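Local coordinates for dTDP-4-dehydrorhamnose 3,5-epimerase (Elizabethkingia anophelis NUHP1, PDB 6C46), which probably catalyses the epimerisation of dTDP-4-dehydro-6-deoxy-glucose at positions 3 and 5 of its sugar, giving dTDP-4-dehydro-rhamnose on the pathway to dTDP-L-rhamnose, at residues Asn57-Ser62 / Ala136-Lys141. Sequence-based numbering, arbitrary orientation.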
ATOM      1  N   ASN A  57       6.914   2.936  -0.466  1.00 14.58           N
ATOM      2  CA  ASN A  57       7.364   4.305  -0.257  1.00 18.03           C
ATOM      3  C   ASN A  57       6.207   5.254  -0.525  1.00 19.38           C
ATOM      4  O   ASN A  57       5.364   4.997  -1.389  1.00 20.59           O
ATOM      5  CB  ASN A  57       8.528   4.656  -1.196  1.00 23.77           C
ATOM      6  CG  ASN A  57       9.633   3.618  -1.156  1.00 27.09           C
ATOM      7  OD1 ASN A  57      10.436   3.618  -0.242  1.00 22.59           O
ATOM      8  ND2 ASN A  57       9.676   2.729  -2.161  1.00 27.49           N
ATOM      9  N   ILE A  58       6.192   6.364   0.199  1.00 16.96           N
ATOM     10  CA  ILE A  58       5.147   7.374   0.076  1.00 18.26           C
ATOM     11  C   ILE A  58       5.801   8.736  -0.093  1.00 17.59           C
ATOM     12  O   ILE A  58       6.743   9.076   0.633  1.00 18.05           O
ATOM     13  CB  ILE A  58       4.224   7.388   1.315  1.00 19.10           C
ATOM     14  CG1 ILE A  58       3.520   6.034   1.490  1.00 19.68           C
ATOM     15  CG2 ILE A  58       3.190   8.503   1.200  1.00 22.47           C
ATOM     16  CD1 ILE A  58       2.444   5.766   0.410  1.00 22.51           C
ATOM     17  N   SER A  59       5.261   9.549  -1.001  1.00 15.32           N
ATOM     18  CA  SER A  59       5.664  10.947  -1.029  1.00 21.48           C
ATOM     19  C   SER A  59       4.445  11.826  -1.257  1.00 20.16           C
ATOM     20  O   SER A  59       3.469  11.407  -1.880  1.00 20.70           O
ATOM     21  CB  SER A  59       6.725  11.199  -2.108  1.00 23.90           C
ATOM     22  OG  SER A  59       6.175  10.988  -3.377  1.00 23.40           O
ATOM     23  N   LYS A  60       4.505  13.037  -0.714  1.00 17.88           N
ATOM     24  CA  LYS A  60       3.516  14.080  -0.944  1.00 20.79           C
ATOM     25  C   LYS A  60       4.260  15.277  -1.503  1.00 26.10           C
ATOM     26  O   LYS A  60       5.289  15.671  -0.943  1.00 24.01           O
ATOM     27  CB  LYS A  60       2.798  14.465   0.345  1.00 18.95           C
ATOM     28  CG  LYS A  60       1.856  15.685   0.199  1.00 27.88           C
ATOM     29  CD  LYS A  60       0.873  15.787   1.368  1.00 30.59           C
ATOM     30  CE  LYS A  60       0.076  17.078   1.315  1.00 35.83           C
ATOM     31  NZ  LYS A  60      -0.863  17.193   2.466  1.00 44.78           N
ATOM     32  N   SER A  61       3.752  15.843  -2.604  1.00 21.65           N
ATOM     33  CA  SER A  61       4.421  16.946  -3.294  1.00 25.97           C
ATOM     34  C   SER A  61       3.364  17.894  -3.829  1.00 24.68           C
ATOM     35  O   SER A  61       2.193  17.528  -3.975  1.00 23.17           O
ATOM     36  CB  SER A  61       5.313  16.449  -4.449  1.00 23.52           C
ATOM     37  OG  SER A  61       5.998  15.257  -4.100  1.00 36.35           O
ATOM     38  N   SER A  62       3.782  19.118  -4.134  1.00 21.92           N
ATOM     39  CA  SER A  62       2.856  20.150  -4.573  0.51 23.77           C
ATOM     40  C   SER A  62       2.805  20.222  -6.097  1.00 23.81           C
ATOM     41  O   SER A  62       3.650  19.659  -6.795  1.00 21.29           O
ATOM     42  CB  SER A  62       3.255  21.501  -3.985  0.51 26.96           C
ATOM     43  OG  SER A  62       3.352  21.399  -2.582  0.51 29.56           O
ATOM     44  N   ALA A 136      -0.366  16.120  -4.147  1.00 18.04           N
ATOM     45  CA  ALA A 136      -0.696  14.727  -4.403  1.00 17.02           C
ATOM     46  C   ALA A 136       0.141  13.829  -3.508  1.00 18.94           C
ATOM     47  O   ALA A 136       1.304  14.130  -3.222  1.00 19.52           O
ATOM     48  CB  ALA A 136      -0.460  14.331  -5.861  1.00 16.26           C
ATOM     49  N   VAL A 137      -0.454  12.716  -3.082  1.00 16.55           N
ATOM     50  CA  VAL A 137       0.268  11.676  -2.357  1.00 14.89           C
ATOM     51  C   VAL A 137       0.477  10.515  -3.322  1.00 21.14           C
ATOM     52  O   VAL A 137      -0.473  10.032  -3.961  1.00 18.33           O
ATOM     53  CB  VAL A 137      -0.459  11.248  -1.066  1.00 17.02           C
ATOM     54  CG1 VAL A 137       0.267  10.087  -0.389  1.00 19.13           C
ATOM     55  CG2 VAL A 137      -0.472  12.415  -0.078  1.00 20.04           C
ATOM     56  N   PHE A 138       1.738  10.127  -3.484  1.00 17.63           N
ATOM     57  CA  PHE A 138       2.169   9.154  -4.479  1.00 15.70           C
ATOM     58  C   PHE A 138       2.679   7.929  -3.741  1.00 20.01           C
ATOM     59  O   PHE A 138       3.451   8.061  -2.792  1.00 24.21           O
ATOM     60  CB  PHE A 138       3.283   9.750  -5.358  1.00 12.79           C
ATOM     61  CG  PHE A 138       3.736   8.851  -6.496  1.00 22.46           C
ATOM     62  CD1 PHE A 138       2.957   8.718  -7.649  1.00 19.36           C
ATOM     63  CD2 PHE A 138       4.981   8.214  -6.452  1.00 23.60           C
ATOM     64  CE1 PHE A 138       3.394   7.928  -8.723  1.00 19.99           C
ATOM     65  CE2 PHE A 138       5.424   7.414  -7.539  1.00 21.64           C
ATOM     66  CZ  PHE A 138       4.605   7.279  -8.669  1.00 20.15           C
ATOM     67  N   SER A 139       2.258   6.749  -4.168  1.00 19.20           N
ATOM     68  CA  SER A 139       2.661   5.499  -3.529  1.00 17.57           C
ATOM     69  C   SER A 139       3.436   4.664  -4.535  1.00 16.19           C
ATOM     70  O   SER A 139       2.985   4.480  -5.672  1.00 16.83           O
ATOM     71  CB  SER A 139       1.430   4.734  -3.029  1.00 20.98           C
ATOM     72  OG  SER A 139       1.684   3.343  -2.938  1.00 25.11           O
ATOM     73  N   TYR A 140       4.605   4.168  -4.145  1.00 18.68           N
ATOM     74  CA  TYR A 140       5.278   3.227  -5.032  1.00 20.30           C
ATOM     75  C   TYR A 140       5.847   2.070  -4.231  1.00 22.44           C
ATOM     76  O   TYR A 140       6.529   2.276  -3.225  1.00 25.93           O
ATOM     77  CB  TYR A 140       6.352   3.897  -5.902  1.00 23.23           C
ATOM     78  CG  TYR A 140       7.467   4.677  -5.256  1.00 26.26           C
ATOM     79  CD1 TYR A 140       8.773   4.185  -5.279  1.00 32.00           C
ATOM     80  CD2 TYR A 140       7.247   5.932  -4.695  1.00 24.76           C
ATOM     81  CE1 TYR A 140       9.816   4.889  -4.728  1.00 34.25           C
ATOM     82  CE2 TYR A 140       8.281   6.647  -4.140  1.00 40.58           C
ATOM     83  CZ  TYR A 140       9.568   6.121  -4.158  1.00 46.07           C
ATOM     84  OH  TYR A 140      10.609   6.826  -3.608  1.00 49.56           O
ATOM     85  N   LYS A 141       5.495   0.864  -4.654  1.00 18.64           N
ATOM     86  CA  LYS A 141       6.022  -0.381  -4.116  1.00 18.43           C
ATOM     87  C   LYS A 141       7.117  -0.860  -5.050  1.00 22.85           C
ATOM     88  O   LYS A 141       6.956  -0.815  -6.277  1.00 17.60           O
ATOM     89  CB  LYS A 141       4.929  -1.448  -4.020  1.00 24.29           C
ATOM     90  CG  LYS A 141       3.597  -0.967  -3.407  1.00 33.55           C
ATOM     91  CD  LYS A 141       2.643  -2.136  -3.087  1.00 48.96           C
ATOM     92  CE  LYS A 141       3.167  -3.045  -1.962  1.00 58.93           C
ATOM     93  NZ  LYS A 141       2.262  -4.174  -1.564  1.00 55.84           N
TER
HETATM   94  O   HOH W   1       3.550   2.411  -0.818  1.00 39.27           O
HETATM   95  O   HOH W   2       4.334  13.106  -4.267  1.00 21.59           O
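Y140 holds its CG in the crowded position between the backbone N and the carbonyl carbon (chi1 56°), and this swings the phenol back across the neighbouring strand, laying one ring face against N57 CB. That CB, offset toward the rim, makes a CH-pi contact, 3.6 Å from N57 CB to the centroid of the Y140 ring. The N57 torsion (chi1 -50°) puts the amide group beside its own backbone N, where N57 ND2 comes 3.4 Å from Y140 CE1. The amide lies oblique to the phenol, the two planes 34° apart. Its NH2 hydrogen-bonds Q55 and reaches the Y140 O only weakly; the main bond to this carbonyl comes from the N57 N, at 2.9 Å and from above the carbonyl plane. Y140 is the predicted proton donor, so N57 backs a probable catalytic ring in the cupin jelly-roll barrel. Strands 55-62 and 135-142 run antiparallel here, with N57/Y140, S59/F138 and S61/A136 as the hydrogen-bonded pairs. The bond from F138 N to S59 O is the shortest, 2.7 Å, and nearly straight. On the face that carries Y140, water 2 is held by the hydroxyls of S59 and S61, while F138, its CG anti to the backbone N, turns its ring away from S59 to stack on F129. On the other face I58 lays CG2 against V137 CG1 at 3.7 Å and CD1 against S139 CB, and the aliphatic chain of K60 passes V137 CG2. There water 1 bridges S139 OG and N57 O. Strand 80-86 flanks the far edge of 135-142, whereas the outer edge of N57-K60 pairs with an antiparallel strand of the second subunit, continuing the sheet through the dimer interface.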